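Local coordinates for rhamnosidase B (Bacillus sp., PDB 2OKX), which hydrolyses the glycosidic bonds of terminal alpha-L-rhamnose in rhamnosides as a family 78 glycoside hydrolase, probably with inversion of the anomeric configuration, at residues 804-808 with 819-824; 799-803 with 863-867; 225-230 with 238-244; 46-50 with 103-109. Numbering follows the deposited sequence.

Interaction 1 (804-808 with 819-824)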
loop_
_atom_site.group_PDB
_atom_site.type_symbol
_atom_site.label_atom_id
_atom_site.label_comp_id
_atom_site.label_asym_id
_atom_site.label_seq_id
_atom_site.Cartn_x
_atom_site.Cartn_y
_atom_site.Cartn_z
ATOM N N SER A 804 19.826 0.007 1.445
ATOM C CA SER A 804 20.781 1.114 1.457
ATOM C C SER A 804 20.753 1.820 2.813
ATOM O O SER A 804 21.780 2.292 3.295
ATOM C CB SER A 804 20.454 2.133 0.356
ATOM O OG SER A 804 20.808 1.651 -0.930
ATOM N N PHE A 805 19.574 1.885 3.424
ATOM C CA PHE A 805 19.423 2.545 4.721
ATOM C C PHE A 805 20.341 1.901 5.754
ATOM O O PHE A 805 21.059 2.592 6.481
ATOM C CB PHE A 805 17.968 2.456 5.198
ATOM C CG PHE A 805 17.642 3.376 6.347
ATOM C CD1 PHE A 805 18.230 3.196 7.596
ATOM C CD2 PHE A 805 16.732 4.416 6.179
ATOM C CE1 PHE A 805 17.916 4.038 8.666
ATOM C CE2 PHE A 805 16.408 5.265 7.238
ATOM C CZ PHE A 805 17.001 5.076 8.486
ATOM N N PHE A 806 20.307 0.575 5.820
ATOM C CA PHE A 806 21.142 -0.157 6.762
ATOM C C PHE A 806 22.611 0.039 6.399
ATOM O O PHE A 806 23.468 0.150 7.276
ATOM C CB PHE A 806 20.767 -1.645 6.746
ATOM C CG PHE A 806 19.364 -1.917 7.220
ATOM C CD1 PHE A 806 18.994 -1.641 8.531
ATOM C CD2 PHE A 806 18.405 -2.431 6.351
ATOM C CE1 PHE A 806 17.687 -1.871 8.974
ATOM C CE2 PHE A 806 17.096 -2.666 6.782
ATOM C CZ PHE A 806 16.736 -2.385 8.094
ATOM N N TYR A 807 22.895 0.104 5.104
ATOM C CA TYR A 807 24.260 0.306 4.630
ATOM C C TYR A 807 24.788 1.664 5.106
ATOM O O TYR A 807 25.947 1.783 5.521
ATOM C CB TYR A 807 24.289 0.219 3.101
ATOM C CG TYR A 807 25.634 0.498 2.464
ATOM C CD1 TYR A 807 26.795 -0.138 2.913
ATOM C CD2 TYR A 807 25.739 1.381 1.396
ATOM C CE1 TYR A 807 28.027 0.106 2.306
ATOM C CE2 TYR A 807 26.959 1.629 0.783
ATOM C CZ TYR A 807 28.098 0.990 1.243
ATOM O OH TYR A 807 29.295 1.239 0.624
ATOM N N TYR A 808 23.935 2.682 5.057
ATOM C CA TYR A 808 24.336 4.018 5.493
ATOM C C TYR A 808 24.564 4.048 7.004
ATOM O O TYR A 808 25.454 4.747 7.490
ATOM C CB TYR A 808 23.287 5.062 5.085
ATOM C CG TYR A 808 23.089 5.188 3.580
ATOM C CD1 TYR A 808 24.064 4.745 2.684
ATOM C CD2 TYR A 808 21.929 5.761 3.055
ATOM C CE1 TYR A 808 23.886 4.867 1.293
ATOM C CE2 TYR A 808 21.742 5.889 1.674
ATOM C CZ TYR A 808 22.721 5.440 0.801
ATOM O OH TYR A 808 22.538 5.570 -0.560
ATOM N N LEU A 819 31.582 8.654 1.598
ATOM C CA LEU A 819 31.186 7.514 0.781
ATOM C C LEU A 819 29.661 7.424 0.774
ATOM O O LEU A 819 29.053 7.047 -0.229
ATOM C CB LEU A 819 31.764 6.220 1.352
ATOM C CG LEU A 819 31.458 4.965 0.529
ATOM C CD1 LEU A 819 32.114 5.084 -0.843
ATOM C CD2 LEU A 819 31.968 3.727 1.260
ATOM N N MET A 820 29.056 7.760 1.910
ATOM C CA MET A 820 27.607 7.742 2.047
ATOM C C MET A 820 27.012 8.762 1.080
ATOM O O MET A 820 26.072 8.457 0.345
ATOM C CB MET A 820 27.208 8.087 3.487
ATOM C CG MET A 820 25.710 8.025 3.764
ATOM S SD MET A 820 25.244 8.910 5.280
ATOM C CE MET A 820 26.066 7.917 6.526
ATOM N N LEU A 821 27.564 9.973 1.074
ATOM C CA LEU A 821 27.072 11.014 0.178
ATOM C C LEU A 821 27.207 10.623 -1.287
ATOM O O LEU A 821 26.290 10.843 -2.082
ATOM C CB LEU A 821 27.814 12.337 0.411
ATOM C CG LEU A 821 27.500 13.088 1.702
ATOM C CD1 LEU A 821 28.109 14.484 1.628
ATOM C CD2 LEU A 821 25.994 13.182 1.892
ATOM N N ASP A 822 28.349 10.054 -1.654
ATOM C CA ASP A 822 28.540 9.654 -3.040
ATOM C C ASP A 822 27.578 8.548 -3.443
ATOM O O ASP A 822 27.130 8.500 -4.589
ATOM C CB ASP A 822 29.984 9.219 -3.293
ATOM C CG ASP A 822 30.943 10.393 -3.336
ATOM O OD1 ASP A 822 30.507 11.513 -3.679
ATOM O OD2 ASP A 822 32.136 10.197 -3.044
ATOM N N ASP A 823 27.256 7.661 -2.509
ATOM C CA ASP A 823 26.327 6.579 -2.805
ATOM C C ASP A 823 24.938 7.180 -3.025
ATOM O O ASP A 823 24.230 6.810 -3.964
ATOM C CB ASP A 823 26.274 5.571 -1.654
ATOM C CG ASP A 823 25.582 4.275 -2.048
ATOM O OD1 ASP A 823 26.265 3.372 -2.578
ATOM O OD2 ASP A 823 24.354 4.162 -1.844
ATOM N N ILE A 824 24.549 8.105 -2.152
ATOM C CA ILE A 824 23.253 8.754 -2.277
ATOM C C ILE A 824 23.176 9.474 -3.622
ATOM O O ILE A 824 22.193 9.336 -4.353
ATOM C CB ILE A 824 23.022 9.758 -1.118
ATOM C CG1 ILE A 824 22.796 8.990 0.187
ATOM C CG2 ILE A 824 21.823 10.656 -1.415
ATOM C CD1 ILE A 824 22.736 9.869 1.423
HETATM O O HOH W 1 23.409 1.710 -1.434
#
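The carboxylate of Asp823 collects bonds from the facing helix: Tyr808 OH donates to Asp823 OD2 at 2.6 Å, and the same OD2 receives a water that also bonds Ser804 OG, 2.7 Å from each. Ser804 OG has a direct partner too, Tyr843, while Asn827, one turn on, also bonds Asp823 OD2. Beside this bond, Met820 runs along the Tyr808 ring. Its CG lies 4.2 Å from the ring centroid in an off-centre CH-pi contact, and SD, 5.3 Å from that centroid, makes an oblique Met-aromatic contact. Ile824 CG1 closes on Tyr808 CE2 at 3.6 Å. Tyr807 turns its hydroxyl to the carbonyl of Leu788, leaving OH 3.7 Å from Leu819 CD2. The segment axes run nearly antiparallel, at 161° and 11.1 Å, with Tyr808 and Met820 closest (CA to CA 6.0 Å). Helices 801-813 and 817-833 follow each other through a short turn, forming a helical hairpin of the kind from which the (alpha/alpha)6 barrel of six-hairpin glycosidases is built.

Interaction 2 (799-803 with 863-867)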
loop_
_atom_site.group_PDB
_atom_site.type_symbol
_atom_site.label_atom_id
_atom_site.label_comp_id
_atom_site.label_asym_id
_atom_site.label_seq_id
_atom_site.Cartn_x
_atom_site.Cartn_y
_atom_site.Cartn_z
ATOM N N GLY A 799 20.002 -4.470 -3.437
ATOM C CA GLY A 799 18.977 -4.317 -4.454
ATOM C C GLY A 799 17.873 -3.303 -4.220
ATOM O O GLY A 799 17.019 -3.120 -5.086
ATOM N N SER A 800 17.869 -2.643 -3.064
ATOM C CA SER A 800 16.830 -1.654 -2.789
ATOM C C SER A 800 17.336 -0.557 -1.865
ATOM O O SER A 800 18.250 -0.778 -1.066
ATOM C CB SER A 800 15.624 -2.319 -2.127
ATOM O OG SER A 800 15.958 -2.758 -0.819
ATOM N N PRO A 801 16.747 0.644 -1.965
ATOM C CA PRO A 801 17.179 1.748 -1.100
ATOM C C PRO A 801 16.874 1.385 0.352
ATOM O O PRO A 801 17.408 1.989 1.279
ATOM C CB PRO A 801 16.338 2.925 -1.591
ATOM C CG PRO A 801 16.098 2.586 -3.055
ATOM C CD PRO A 801 15.774 1.110 -2.970
ATOM N N PHE A 802 15.997 0.400 0.529
ATOM C CA PHE A 802 15.625 -0.082 1.856
ATOM C C PHE A 802 16.892 -0.612 2.511
ATOM O O PHE A 802 17.227 -0.251 3.641
ATOM C CB PHE A 802 14.596 -1.211 1.735
ATOM C CG PHE A 802 14.327 -1.939 3.028
ATOM C CD1 PHE A 802 14.453 -3.323 3.095
ATOM C CD2 PHE A 802 13.921 -1.247 4.166
ATOM C CE1 PHE A 802 14.177 -4.012 4.279
ATOM C CE2 PHE A 802 13.642 -1.926 5.355
ATOM C CZ PHE A 802 13.771 -3.311 5.410
ATOM N N MET A 803 17.591 -1.477 1.783
ATOM C CA MET A 803 18.832 -2.063 2.263
ATOM C C MET A 803 19.896 -0.969 2.348
ATOM O O MET A 803 20.762 -1.008 3.220
ATOM C CB MET A 803 19.277 -3.180 1.313
ATOM C CG MET A 803 20.499 -3.967 1.769
ATOM S SD MET A 803 20.301 -4.797 3.369
ATOM C CE MET A 803 21.820 -4.262 4.189
ATOM N N ALA A 863 8.348 4.651 1.084
ATOM C CA ALA A 863 9.040 5.414 2.116
ATOM C C ALA A 863 10.143 4.631 2.816
ATOM O O ALA A 863 10.964 5.218 3.515
ATOM C CB ALA A 863 8.041 5.958 3.146
ATOM N N TRP A 864 10.177 3.313 2.644
ATOM C CA TRP A 864 11.239 2.553 3.289
ATOM C C TRP A 864 12.560 2.871 2.578
ATOM O O TRP A 864 13.643 2.509 3.047
ATOM C CB TRP A 864 10.913 1.043 3.286
ATOM C CG TRP A 864 11.171 0.264 2.016
ATOM C CD1 TRP A 864 11.434 0.756 0.766
ATOM C CD2 TRP A 864 11.185 -1.166 1.891
ATOM N NE1 TRP A 864 11.615 -0.279 -0.127
ATOM C CE2 TRP A 864 11.467 -1.469 0.539
ATOM C CE3 TRP A 864 10.986 -2.221 2.794
ATOM C CZ2 TRP A 864 11.557 -2.786 0.066
ATOM C CZ3 TRP A 864 11.076 -3.533 2.326
ATOM C CH2 TRP A 864 11.360 -3.801 0.971
ATOM N N SER A 865 12.447 3.603 1.469
ATOM C CA SER A 865 13.589 4.012 0.649
ATOM C C SER A 865 13.969 5.487 0.847
ATOM O O SER A 865 14.833 5.997 0.132
ATOM C CB SER A 865 13.269 3.815 -0.838
ATOM O OG SER A 865 13.056 2.453 -1.168
ATOM N N ALA A 866 13.340 6.168 1.803
ATOM C CA ALA A 866 13.610 7.595 2.019
ATOM C C ALA A 866 14.809 7.938 2.909
ATOM O O ALA A 866 14.844 9.006 3.528
ATOM C CB ALA A 866 12.348 8.279 2.566
ATOM N N ALA A 867 15.796 7.051 2.948
ATOM C CA ALA A 867 16.997 7.247 3.763
ATOM C C ALA A 867 17.584 8.665 3.839
ATOM O O ALA A 867 17.890 9.150 4.930
ATOM C CB ALA A 867 18.086 6.269 3.317
HETATM O O HOH W 2 16.027 3.992 2.549
#
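Two chain turns meet here, the start of helix 801-813 and a short 3-10 turn at 863-865, and their backbones nearly touch: the CA atoms of Pro801 and Ser865 are 4.6 Å apart. Ser800 is the N-cap, its OG taking a weak bond from Met803 N at 3.3 Å while also bonding Asp683. Water 2 ties the backbones together, donating to Pro801 O (2.7 Å) and Trp864 O (2.9 Å) and accepting from Ala867 N (3.1 Å). The side chains then stack: the Phe802 ring lies offset on the six-membered ring of Trp864, centroids 3.9 Å apart and planes 8° from parallel, while Phe802 CB sits over the five-membered ring, 3.4 Å from its centroid. Pro801 CB presses on Ser865 CB at 3.3 Å. Around this stack, in the (alpha/alpha)6 barrel of the six-hairpin domain, helix 577-590 touches Phe802 through Asn582 and Trp864 through Asp579; helix 817-833 packs Tyr828 and Met831 on Pro801, and the chain goes on into helix 868-876.

Interaction 3 (225-230 with 238-244); sequences LRNQMV and NPVSYCG
A short helix, 225-229, lies against strand 240-242, axes 9.1 Å apart and crossing at 68°; Val230 leaves helical geometry at phi/psi -137/79. Arg226 CA is 7.5 Å from Val240 CA, Met229 CA 6.5 Å from Tyr242 CA. Strand alternation sends Val240 and Tyr242 toward the helix and Ser241 away. Tyr242 (chi1 45°) is the main bump, its ring standing in a hollow between Leu225, Arg226, Met229 and Val230. Leu225 CB meets Tyr242 OH, hydrogen-bonded to Asp309, at 3.3 Å; Met229, m at all three chi angles, lays CG over the ring face, 4.0 Å from the centroid. This is a helix packed on an antiparallel sheet of the D2 region. Met229 CE sits 4.0 Å from Gly244 CA; a CB there would clash with it, and phi/psi 164/-170 itself requires glycine. Val230 CG2 fills the gap between Val240 CG2 (4.3 Å) and Tyr242 CB (4.2 Å). Arg226, chi1 to chi3 all t, reaches over Val240; NH1 and NH2 each donate to Asn238 O at 2.8 Å.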
loop_
_atom_site.group_PDB
_atom_site.type_symbol
_atom_site.label_atom_id
_atom_site.label_comp_id
_atom_site.label_asym_id
_atom_site.label_seq_id
_atom_site.Cartn_x
_atom_site.Cartn_y
_atom_site.Cartn_z
ATOM N N LEU A 225 -10.822 -14.670 -10.328
ATOM C CA LEU A 225 -10.620 -16.111 -10.379
ATOM C C LEU A 225 -10.372 -16.724 -9.007
ATOM O O LEU A 225 -10.728 -17.875 -8.766
ATOM C CB LEU A 225 -9.458 -16.436 -11.321
ATOM C CG LEU A 225 -9.688 -16.089 -12.793
ATOM C CD1 LEU A 225 -8.426 -16.368 -13.602
ATOM C CD2 LEU A 225 -10.861 -16.898 -13.331
ATOM N N ARG A 226 -9.763 -15.956 -8.108
ATOM C CA ARG A 226 -9.479 -16.441 -6.760
ATOM C C ARG A 226 -10.770 -16.824 -6.036
ATOM O O ARG A 226 -10.901 -17.939 -5.529
ATOM C CB ARG A 226 -8.731 -15.365 -5.960
ATOM C CG ARG A 226 -8.527 -15.679 -4.475
ATOM C CD ARG A 226 -7.992 -14.446 -3.752
ATOM N NE ARG A 226 -8.034 -14.556 -2.296
ATOM C CZ ARG A 226 -7.118 -15.174 -1.556
ATOM N NH1 ARG A 226 -7.251 -15.216 -0.234
ATOM N NH2 ARG A 226 -6.070 -15.744 -2.129
ATOM N N ASN A 227 -11.727 -15.900 -5.992
ATOM C CA ASN A 227 -12.988 -16.165 -5.314
ATOM C C ASN A 227 -13.898 -17.106 -6.116
ATOM O O ASN A 227 -14.771 -17.763 -5.549
ATOM C CB ASN A 227 -13.721 -14.848 -5.006
ATOM C CG ASN A 227 -12.996 -13.992 -3.965
ATOM O OD1 ASN A 227 -12.055 -14.444 -3.302
ATOM N ND2 ASN A 227 -13.446 -12.751 -3.810
ATOM N N GLN A 228 -13.687 -17.180 -7.428
ATOM C CA GLN A 228 -14.492 -18.056 -8.276
ATOM C C GLN A 228 -14.059 -19.520 -8.148
ATOM O O GLN A 228 -14.903 -20.417 -8.066
ATOM C CB GLN A 228 -14.395 -17.614 -9.742
ATOM C CG GLN A 228 -14.828 -18.671 -10.771
ATOM C CD GLN A 228 -16.317 -18.997 -10.728
ATOM O OE1 GLN A 228 -16.777 -19.935 -11.389
ATOM N NE2 GLN A 228 -17.075 -18.224 -9.960
ATOM N N MET A 229 -12.747 -19.753 -8.123
ATOM C CA MET A 229 -12.200 -21.104 -8.018
ATOM C C MET A 229 -12.129 -21.643 -6.588
ATOM O O MET A 229 -12.169 -22.855 -6.378
ATOM C CB MET A 229 -10.807 -21.156 -8.655
ATOM C CG MET A 229 -10.779 -20.784 -10.127
ATOM S SD MET A 229 -11.866 -21.810 -11.150
ATOM C CE MET A 229 -10.850 -23.265 -11.393
ATOM N N VAL A 230 -12.012 -20.748 -5.610
ATOM C CA VAL A 230 -11.954 -21.144 -4.205
ATOM C C VAL A 230 -12.849 -20.186 -3.428
ATOM O O VAL A 230 -12.371 -19.249 -2.791
ATOM C CB VAL A 230 -10.515 -21.057 -3.644
ATOM C CG1 VAL A 230 -10.480 -21.584 -2.215
ATOM C CG2 VAL A 230 -9.563 -21.849 -4.520
ATOM N N ASN A 238 -4.834 -14.966 2.542
ATOM C CA ASN A 238 -3.656 -15.795 2.341
ATOM C C ASN A 238 -3.664 -16.236 0.889
ATOM O O ASN A 238 -4.717 -16.302 0.259
ATOM C CB ASN A 238 -3.694 -17.046 3.222
ATOM C CG ASN A 238 -3.665 -16.726 4.695
ATOM O OD1 ASN A 238 -2.814 -15.964 5.161
ATOM N ND2 ASN A 238 -4.585 -17.321 5.447
ATOM N N PRO A 239 -2.486 -16.521 0.331
ATOM C CA PRO A 239 -2.439 -16.962 -1.060
ATOM C C PRO A 239 -3.106 -18.331 -1.179
ATOM O O PRO A 239 -3.011 -19.149 -0.266
ATOM C CB PRO A 239 -0.941 -17.063 -1.343
ATOM C CG PRO A 239 -0.341 -16.058 -0.417
ATOM C CD PRO A 239 -1.134 -16.251 0.849
ATOM N N VAL A 240 -3.799 -18.569 -2.283
ATOM C CA VAL A 240 -4.406 -19.876 -2.513
ATOM C C VAL A 240 -3.968 -20.285 -3.905
ATOM O O VAL A 240 -3.581 -19.442 -4.713
ATOM C CB VAL A 240 -5.961 -19.851 -2.480
ATOM C CG1 VAL A 240 -6.451 -19.328 -1.147
ATOM C CG2 VAL A 240 -6.505 -19.017 -3.628
ATOM N N SER A 241 -3.994 -21.581 -4.179
ATOM C CA SER A 241 -3.637 -22.063 -5.502
ATOM C C SER A 241 -4.812 -22.889 -5.992
ATOM O O SER A 241 -5.494 -23.541 -5.199
ATOM C CB SER A 241 -2.376 -22.922 -5.449
ATOM O OG SER A 241 -1.241 -22.142 -5.110
ATOM N N TYR A 242 -5.076 -22.826 -7.288
ATOM C CA TYR A 242 -6.163 -23.597 -7.864
ATOM C C TYR A 242 -5.739 -24.170 -9.196
ATOM O O TYR A 242 -4.847 -23.645 -9.861
ATOM C CB TYR A 242 -7.436 -22.749 -8.032
ATOM C CG TYR A 242 -7.224 -21.367 -8.608
ATOM C CD1 TYR A 242 -7.254 -20.237 -7.785
ATOM C CD2 TYR A 242 -6.987 -21.184 -9.972
ATOM C CE1 TYR A 242 -7.051 -18.956 -8.308
ATOM C CE2 TYR A 242 -6.782 -19.910 -10.501
ATOM C CZ TYR A 242 -6.814 -18.802 -9.661
ATOM O OH TYR A 242 -6.600 -17.542 -10.181
ATOM N N CYS A 243 -6.387 -25.265 -9.571
ATOM C CA CYS A 243 -6.102 -25.950 -10.818
ATOM C C CYS A 243 -7.382 -25.970 -11.644
ATOM O O CYS A 243 -8.425 -26.404 -11.166
ATOM C CB CYS A 243 -5.651 -27.381 -10.521
ATOM S SG CYS A 243 -5.296 -28.368 -11.980
ATOM N N GLY A 244 -7.304 -25.493 -12.880
ATOM C CA GLY A 244 -8.483 -25.474 -13.722
ATOM C C GLY A 244 -8.335 -24.571 -14.927
ATOM O O GLY A 244 -7.239 -24.087 -15.226
#

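Interaction 4 (46-50 with 103-109)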
loop_
_atom_site.group_PDB
_atom_site.type_symbol
_atom_site.label_atom_id
_atom_site.label_comp_id
_atom_site.label_asym_id
_atom_site.label_seq_id
_atom_site.Cartn_x
_atom_site.Cartn_y
_atom_site.Cartn_z
ATOM N N ALA A 46 -17.613 2.029 11.351
ATOM C CA ALA A 46 -18.379 1.237 10.409
ATOM C C ALA A 46 -17.551 0.085 9.869
ATOM O O ALA A 46 -16.346 0.007 10.099
ATOM C CB ALA A 46 -18.860 2.109 9.263
ATOM N N ASP A 47 -18.219 -0.811 9.159
ATOM C CA ASP A 47 -17.585 -1.973 8.555
ATOM C C ASP A 47 -18.087 -1.975 7.114
ATOM O O ASP A 47 -19.284 -2.159 6.894
ATOM C CB ASP A 47 -18.043 -3.250 9.275
ATOM C CG ASP A 47 -17.319 -4.487 8.784
ATOM O OD1 ASP A 47 -17.134 -4.607 7.559
ATOM O OD2 ASP A 47 -16.944 -5.338 9.617
ATOM N N SER A 48 -17.200 -1.820 6.128
ATOM C CA SER A 48 -15.753 -1.684 6.311
ATOM C C SER A 48 -15.227 -0.257 6.500
ATOM O O SER A 48 -14.335 -0.024 7.323
ATOM C CB SER A 48 -15.037 -2.306 5.111
ATOM O OG SER A 48 -15.601 -3.558 4.769
ATOM N N ARG A 49 -15.751 0.679 5.715
ATOM C CA ARG A 49 -15.331 2.082 5.782
ATOM C C ARG A 49 -16.537 3.008 5.595
ATOM O O ARG A 49 -17.573 2.584 5.085
ATOM C CB ARG A 49 -14.298 2.369 4.686
ATOM C CG ARG A 49 -13.032 1.516 4.746
ATOM C CD ARG A 49 -12.163 1.881 5.936
ATOM N NE ARG A 49 -10.868 1.204 5.902
ATOM C CZ ARG A 49 -10.546 0.140 6.631
ATOM N NH1 ARG A 49 -11.425 -0.391 7.474
ATOM N NH2 ARG A 49 -9.336 -0.392 6.520
ATOM N N TYR A 50 -16.401 4.275 5.988
ATOM C CA TYR A 50 -17.504 5.220 5.848
ATOM C C TYR A 50 -17.086 6.613 5.386
ATOM O O TYR A 50 -15.918 6.987 5.467
ATOM C CB TYR A 50 -18.235 5.391 7.185
ATOM C CG TYR A 50 -17.457 6.221 8.193
ATOM C CD1 TYR A 50 -16.635 5.619 9.144
ATOM C CD2 TYR A 50 -17.500 7.614 8.154
ATOM C CE1 TYR A 50 -15.871 6.385 10.031
ATOM C CE2 TYR A 50 -16.738 8.389 9.031
ATOM C CZ TYR A 50 -15.927 7.768 9.964
ATOM O OH TYR A 50 -15.160 8.535 10.811
ATOM N N TYR A 103 -5.664 -4.947 5.044
ATOM C CA TYR A 103 -5.934 -3.907 6.037
ATOM C C TYR A 103 -7.378 -3.937 6.529
ATOM O O TYR A 103 -7.900 -2.948 7.052
ATOM C CB TYR A 103 -5.562 -2.502 5.514
ATOM C CG TYR A 103 -6.065 -2.101 4.133
ATOM C CD1 TYR A 103 -7.432 -1.988 3.859
ATOM C CD2 TYR A 103 -5.161 -1.753 3.122
ATOM C CE1 TYR A 103 -7.884 -1.533 2.615
ATOM C CE2 TYR A 103 -5.602 -1.296 1.879
ATOM C CZ TYR A 103 -6.965 -1.186 1.633
ATOM O OH TYR A 103 -7.401 -0.716 0.412
ATOM N N TYR A 104 -8.005 -5.099 6.379
ATOM C CA TYR A 104 -9.383 -5.301 6.795
ATOM C C TYR A 104 -9.696 -6.789 6.910
ATOM O O TYR A 104 -9.382 -7.565 6.010
ATOM C CB TYR A 104 -10.343 -4.654 5.786
ATOM C CG TYR A 104 -11.787 -5.076 5.969
ATOM C CD1 TYR A 104 -12.349 -6.078 5.177
ATOM C CD2 TYR A 104 -12.576 -4.508 6.970
ATOM C CE1 TYR A 104 -13.666 -6.513 5.380
ATOM C CE2 TYR A 104 -13.891 -4.931 7.183
ATOM C CZ TYR A 104 -14.427 -5.935 6.386
ATOM O OH TYR A 104 -15.717 -6.356 6.605
ATOM N N LEU A 105 -10.296 -7.182 8.029
ATOM C CA LEU A 105 -10.677 -8.578 8.234
ATOM C C LEU A 105 -12.194 -8.644 8.117
ATOM O O LEU A 105 -12.911 -7.935 8.827
ATOM C CB LEU A 105 -10.219 -9.078 9.609
ATOM C CG LEU A 105 -8.714 -9.350 9.758
ATOM C CD1 LEU A 105 -7.943 -8.033 9.858
ATOM C CD2 LEU A 105 -8.476 -10.185 11.005
ATOM N N ARG A 106 -12.678 -9.484 7.210
ATOM C CA ARG A 106 -14.112 -9.612 6.980
ATOM C C ARG A 106 -14.937 -9.760 8.253
ATOM O O ARG A 106 -14.660 -10.612 9.101
ATOM C CB ARG A 106 -14.409 -10.799 6.061
ATOM C CG ARG A 106 -15.831 -10.777 5.515
ATOM C CD ARG A 106 -16.232 -12.070 4.832
ATOM N NE ARG A 106 -17.547 -11.937 4.210
ATOM C CZ ARG A 106 -18.187 -12.916 3.579
ATOM N NH1 ARG A 106 -17.636 -14.120 3.485
ATOM N NH2 ARG A 106 -19.372 -12.685 3.030
ATOM N N GLY A 107 -15.943 -8.901 8.380
ATOM C CA GLY A 107 -16.847 -8.941 9.512
ATOM C C GLY A 107 -18.233 -9.021 8.896
ATOM O O GLY A 107 -18.632 -10.062 8.381
ATOM N N ARG A 108 -18.958 -7.911 8.925
ATOM C CA ARG A 108 -20.287 -7.848 8.337
ATOM C C ARG A 108 -20.636 -6.377 8.156
ATOM O O ARG A 108 -20.118 -5.522 8.876
ATOM C CB ARG A 108 -21.320 -8.538 9.240
ATOM C CG ARG A 108 -21.491 -7.917 10.613
ATOM C CD ARG A 108 -22.528 -8.675 11.446
ATOM N NE ARG A 108 -23.857 -8.656 10.833
ATOM C CZ ARG A 108 -24.932 -9.252 11.351
ATOM N NH1 ARG A 108 -26.097 -9.183 10.726
ATOM N NH2 ARG A 108 -24.840 -9.920 12.494
ATOM N N GLY A 109 -21.492 -6.085 7.180
ATOM C CA GLY A 109 -21.881 -4.709 6.936
ATOM C C GLY A 109 -22.447 -4.083 8.193
ATOM O O GLY A 109 -23.208 -4.721 8.918
HETATM O O HOH W 3 -14.646 -6.435 10.408
HETATM O O HOH W 4 -9.881 -2.325 9.033
#
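Tyr104 OH gives Asp47 OD1 a very short hydrogen bond of 2.4 Å, and that hydroxyl in turn accepts from Gly107 N at 3.1 Å, so the loop folds round the carboxylate. Asp47 OD2 takes a weak bond from Arg108 N (3.3 Å), a hydrogen bond from Trp187 and one from water 3 (2.7 Å), which also donates to Leu105 O at 2.8 Å. The second link is Arg49: NH2 donates to Tyr103 O at 3.0 Å, while NH1 bonds Ser48 O (2.9 Å) and water 4 (2.9 Å), itself 2.9 Å from Tyr103 O. Between these two links the strand is kinked. A cis peptide precedes Ser48, and Ser48 and Arg49 both face Leu95 in a classic beta bulge where strand 41-47 passes into 49-54, strands of two different sheets of the N-terminal domain. Ser48 CB then packs over the Tyr104 ring, 3.9 Å from its centroid, with Phe97 edge-to-face to that ring. Gly107 CA comes within 3.6 Å of Asp47 OD2, where a CB would clash.

Overall arrangement
Interactions 1 and 2 share helix 801-813 and touch, Phe805 and Tyr808 both packing on Ala867; interaction 1 is nested inside the loop closed by interaction 2. Both are buried in the six-hairpin catalytic region; a tyrosine-carboxylate bond marks interaction 1 and stacked rings interaction 2, and a water bridges side chains in one, backbone atoms in the other. Interactions 3 and 4 belong to the beta-rich regions, their centres about 22 Å apart without touching. Interaction 3 is buried and mixes apolar packing with an arginine-carbonyl fork; interaction 4, partly buried, is the most polar, binding a loop to a bulged strand. Interactions 1 and 4 lie on opposite sides of the chain's centre, 42 Å between centres.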